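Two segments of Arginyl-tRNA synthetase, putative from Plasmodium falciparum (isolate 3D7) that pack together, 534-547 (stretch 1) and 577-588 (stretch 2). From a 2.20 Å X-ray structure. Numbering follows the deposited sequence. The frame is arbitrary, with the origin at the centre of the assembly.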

# COMPACT_ATOMS: atom_id res chain seq x y z
N LEU A 534 -4.25 1.12 4.88
CA LEU A 534 -4.86 -0.20 4.75
C LEU A 534 -5.20 -0.46 3.28
O LEU A 534 -6.29 -0.10 2.80
CB LEU A 534 -6.10 -0.32 5.64
CG LEU A 534 -5.84 -0.03 7.12
CD1 LEU A 534 -7.14 0.09 7.92
CD2 LEU A 534 -4.93 -1.09 7.72
N VAL A 535 -4.26 -1.10 2.57
CA VAL A 535 -4.38 -1.27 1.12
C VAL A 535 -5.35 -2.37 0.73
O VAL A 535 -5.71 -2.49 -0.44
CB VAL A 535 -3.00 -1.57 0.46
CG1 VAL A 535 -1.88 -0.70 1.08
CG2 VAL A 535 -2.67 -3.04 0.60
N HIS A 536 -5.76 -3.20 1.70
CA HIS A 536 -6.76 -4.23 1.38
C HIS A 536 -8.08 -3.55 0.92
O HIS A 536 -8.80 -4.09 0.07
CB HIS A 536 -7.00 -5.18 2.56
CG HIS A 536 -7.77 -4.59 3.71
ND1 HIS A 536 -7.15 -3.94 4.76
CD2 HIS A 536 -9.09 -4.58 3.99
CE1 HIS A 536 -8.06 -3.54 5.62
NE2 HIS A 536 -9.25 -3.92 5.18
N LYS A 537 -8.34 -2.34 1.44
CA LYS A 537 -9.47 -1.53 0.99
C LYS A 537 -9.44 -1.33 -0.52
O LYS A 537 -10.48 -1.33 -1.15
CB LYS A 537 -9.48 -0.18 1.71
CG LYS A 537 -9.93 -0.27 3.16
CD LYS A 537 -11.33 -0.88 3.21
CE LYS A 537 -12.10 -0.47 4.45
NZ LYS A 537 -13.47 -1.06 4.44
N LEU A 538 -8.24 -1.22 -1.09
CA LEU A 538 -8.11 -1.08 -2.54
C LEU A 538 -8.49 -2.41 -3.22
O LEU A 538 -9.28 -2.44 -4.16
CB LEU A 538 -6.69 -0.62 -2.93
CG LEU A 538 -6.30 -0.48 -4.41
CD1 LEU A 538 -7.32 0.35 -5.17
CD2 LEU A 538 -4.89 0.14 -4.53
N ALA A 539 -7.96 -3.52 -2.70
CA ALA A 539 -8.27 -4.83 -3.27
C ALA A 539 -9.79 -5.08 -3.24
O ALA A 539 -10.42 -5.48 -4.24
CB ALA A 539 -7.54 -5.93 -2.50
N GLU A 540 -10.37 -4.81 -2.07
CA GLU A 540 -11.81 -4.86 -1.87
C GLU A 540 -12.51 -4.04 -2.97
O GLU A 540 -13.40 -4.54 -3.66
CB GLU A 540 -12.15 -4.27 -0.51
CG GLU A 540 -12.43 -5.19 0.62
CD GLU A 540 -13.16 -4.43 1.72
OE1 GLU A 540 -14.06 -3.62 1.38
OE2 GLU A 540 -12.83 -4.61 2.91
N TYR A 541 -12.06 -2.80 -3.12
CA TYR A 541 -12.68 -1.87 -4.05
C TYR A 541 -12.69 -2.53 -5.40
O TYR A 541 -13.72 -2.53 -6.12
CB TYR A 541 -11.91 -0.55 -4.10
CG TYR A 541 -12.37 0.38 -5.19
CD1 TYR A 541 -13.45 1.24 -4.98
CD2 TYR A 541 -11.76 0.39 -6.44
CE1 TYR A 541 -13.88 2.09 -5.97
CE2 TYR A 541 -12.20 1.23 -7.45
CZ TYR A 541 -13.27 2.09 -7.20
OH TYR A 541 -13.72 2.94 -8.18
N MET A 542 -11.56 -3.16 -5.70
CA MET A 542 -11.34 -3.68 -7.03
C MET A 542 -12.29 -4.82 -7.22
O MET A 542 -12.96 -4.92 -8.26
CB MET A 542 -9.89 -4.13 -7.23
CG MET A 542 -9.62 -4.55 -8.66
SD MET A 542 -7.92 -5.08 -8.93
CE MET A 542 -7.81 -6.43 -7.75
N TYR A 543 -12.37 -5.67 -6.20
CA TYR A 543 -13.27 -6.81 -6.24
C TYR A 543 -14.68 -6.27 -6.46
O TYR A 543 -15.42 -6.77 -7.32
CB TYR A 543 -13.18 -7.63 -4.94
CG TYR A 543 -14.04 -8.87 -4.95
CD1 TYR A 543 -13.63 -10.02 -5.62
CD2 TYR A 543 -15.27 -8.90 -4.29
CE1 TYR A 543 -14.40 -11.16 -5.63
CE2 TYR A 543 -16.07 -10.05 -4.30
CZ TYR A 543 -15.63 -11.18 -4.98
OH TYR A 543 -16.39 -12.32 -5.00
N ASP A 544 -15.03 -5.22 -5.73
CA ASP A 544 -16.42 -4.79 -5.81
C ASP A 544 -16.63 -4.27 -7.22
O ASP A 544 -17.68 -4.54 -7.82
CB ASP A 544 -16.76 -3.75 -4.74
CG ASP A 544 -16.68 -4.35 -3.33
OD1 ASP A 544 -16.64 -5.60 -3.20
OD2 ASP A 544 -16.66 -3.58 -2.35
N LEU A 545 -15.59 -3.65 -7.79
CA LEU A 545 -15.74 -3.11 -9.13
C LEU A 545 -16.15 -4.24 -10.07
O LEU A 545 -17.11 -4.10 -10.85
CB LEU A 545 -14.46 -2.45 -9.60
CG LEU A 545 -14.48 -1.97 -11.05
CD1 LEU A 545 -15.60 -0.97 -11.27
CD2 LEU A 545 -13.12 -1.35 -11.41
N THR A 546 -15.50 -5.38 -9.92
CA THR A 546 -15.77 -6.47 -10.83
C THR A 546 -17.21 -6.93 -10.63
O THR A 546 -17.96 -7.06 -11.60
CB THR A 546 -14.75 -7.64 -10.68
OG1 THR A 546 -15.03 -8.40 -9.50
CG2 THR A 546 -13.32 -7.08 -10.61
N THR A 547 -17.66 -7.09 -9.38
CA THR A 547 -18.98 -7.71 -9.20
C THR A 547 -20.06 -6.73 -9.64
O THR A 547 -21.02 -7.11 -10.35
CB THR A 547 -19.24 -8.14 -7.76
OG1 THR A 547 -19.17 -6.99 -6.91
CG2 THR A 547 -18.21 -9.20 -7.31
N LEU A 577 -10.22 1.37 -15.35
CA LEU A 577 -10.14 1.43 -13.90
C LEU A 577 -9.65 0.09 -13.32
O LEU A 577 -8.84 0.06 -12.38
CB LEU A 577 -11.50 1.80 -13.30
CG LEU A 577 -11.57 2.03 -11.79
CD1 LEU A 577 -10.50 3.05 -11.33
CD2 LEU A 577 -12.99 2.49 -11.39
N LEU A 578 -10.14 -1.00 -13.87
CA LEU A 578 -9.75 -2.33 -13.42
C LEU A 578 -8.24 -2.54 -13.65
O LEU A 578 -7.53 -3.01 -12.76
CB LEU A 578 -10.54 -3.40 -14.15
CG LEU A 578 -10.44 -4.81 -13.59
CD1 LEU A 578 -10.49 -4.79 -12.07
CD2 LEU A 578 -11.60 -5.66 -14.15
N LYS A 579 -7.78 -2.18 -14.86
CA LYS A 579 -6.36 -2.25 -15.21
C LYS A 579 -5.52 -1.48 -14.20
O LYS A 579 -4.59 -2.04 -13.59
CB LYS A 579 -6.14 -1.69 -16.62
CG LYS A 579 -4.70 -1.68 -17.10
CD LYS A 579 -4.58 -0.85 -18.37
CE LYS A 579 -3.13 -0.60 -18.76
NZ LYS A 579 -2.61 -1.73 -19.57
N LEU A 580 -5.88 -0.21 -14.00
CA LEU A 580 -5.17 0.64 -13.05
C LEU A 580 -5.13 0.02 -11.64
O LEU A 580 -4.07 -0.04 -11.02
CB LEU A 580 -5.78 2.05 -13.01
CG LEU A 580 -5.21 3.02 -11.99
CD1 LEU A 580 -3.69 3.13 -12.20
CD2 LEU A 580 -5.85 4.39 -12.16
N CYS A 581 -6.28 -0.44 -11.16
CA CYS A 581 -6.36 -1.07 -9.83
C CYS A 581 -5.43 -2.28 -9.72
O CYS A 581 -4.79 -2.48 -8.69
CB CYS A 581 -7.80 -1.52 -9.53
SG CYS A 581 -8.98 -0.22 -9.04
N MET A 582 -5.41 -3.08 -10.79
CA MET A 582 -4.61 -4.28 -10.83
C MET A 582 -3.13 -3.92 -10.71
O MET A 582 -2.42 -4.49 -9.89
CB MET A 582 -4.87 -5.07 -12.12
CG MET A 582 -6.12 -5.91 -12.09
SD MET A 582 -6.46 -6.68 -13.69
CE MET A 582 -5.35 -8.07 -13.66
N GLU A 583 -2.72 -2.94 -11.51
CA GLU A 583 -1.34 -2.45 -11.51
C GLU A 583 -0.93 -1.85 -10.17
O GLU A 583 0.18 -2.08 -9.71
CB GLU A 583 -1.16 -1.42 -12.61
CG GLU A 583 -1.19 -2.03 -14.00
CD GLU A 583 -1.26 -0.98 -15.08
OE1 GLU A 583 -1.55 0.20 -14.75
OE2 GLU A 583 -1.02 -1.33 -16.26
N LEU A 584 -1.81 -1.09 -9.54
CA LEU A 584 -1.50 -0.48 -8.26
C LEU A 584 -1.23 -1.56 -7.21
O LEU A 584 -0.49 -1.33 -6.24
CB LEU A 584 -2.63 0.44 -7.79
CG LEU A 584 -2.84 1.76 -8.54
CD1 LEU A 584 -4.08 2.47 -8.02
CD2 LEU A 584 -1.63 2.69 -8.48
N LEU A 585 -1.81 -2.74 -7.40
CA LEU A 585 -1.65 -3.84 -6.45
C LEU A 585 -0.50 -4.76 -6.87
O LEU A 585 -0.25 -5.77 -6.23
CB LEU A 585 -2.96 -4.63 -6.34
CG LEU A 585 -4.11 -3.90 -5.62
CD1 LEU A 585 -5.41 -4.61 -5.86
CD2 LEU A 585 -3.84 -3.79 -4.12
N GLY A 586 0.16 -4.40 -7.96
CA GLY A 586 1.30 -5.16 -8.47
C GLY A 586 0.92 -6.31 -9.39
O GLY A 586 1.75 -7.16 -9.70
N MET A 587 -0.34 -6.33 -9.85
CA MET A 587 -0.77 -7.40 -10.75
C MET A 587 -0.54 -6.99 -12.21
O MET A 587 -0.43 -5.81 -12.52
CB MET A 587 -2.24 -7.76 -10.50
CG MET A 587 -2.57 -8.14 -9.05
SD MET A 587 -4.34 -8.19 -8.63
CE MET A 587 -4.98 -9.34 -9.85
N LYS A 588 -0.42 -7.97 -13.10
CA LYS A 588 -0.30 -7.67 -14.52
C LYS A 588 -1.53 -8.09 -15.30
O LYS A 588 -1.80 -9.29 -15.45
CB LYS A 588 0.92 -8.37 -15.13
CG LYS A 588 2.26 -7.88 -14.58
CD LYS A 588 3.36 -8.82 -15.04
CE LYS A 588 4.73 -8.17 -14.93
NZ LYS A 588 5.78 -9.10 -15.40

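The two segments pack as nearly antiparallel helices, their axes inclined at 152° and 10.0 Å apart at closest approach. No hydrogen bond crosses between them; the 587 Å² of buried surface is held by apolar contact, and the backbones come near at Met-542 and Cys-581, whose CA atoms lie 6.3 Å apart.

Met-542 covers the most surface. Its chi1 and chi2 are both t and chi3 is p, so the chain is extended as far as SD and its methyl then turns aside: CG meets Leu-578 CD1 at 3.5 Å, SD lies 3.6 Å from Cys-581 CB and 3.7 Å from Met-582 CG, and CE reaches Leu-585 CD1 at 3.6 Å. The unbranched thioether thereby touches residues spread over nearly two turns, from Leu-578 to Leu-585, while its own atoms stay near the middle of the contact.

Leu-585, just beyond the helix, receives this methyl and also packs CD1 against Ala-539, 3.9 Å from its CA and 4.2 Å from its CB. Its CD2 lies 4.1 Å from Leu-538 CD2, which also touches Leu-584 CB at 4.0 Å. The chain turns at Gly-586 in a Schellman motif, closed by Met-587 N to Met-582 O at 2.8 Å.

Toward the other end, Leu-545 CD2 packs on Leu-577 CG at 3.7 Å. Cys-581 SG approaches the edge of the Tyr-541 ring, 3.9 Å from CD2, in a sulfur-aromatic contact.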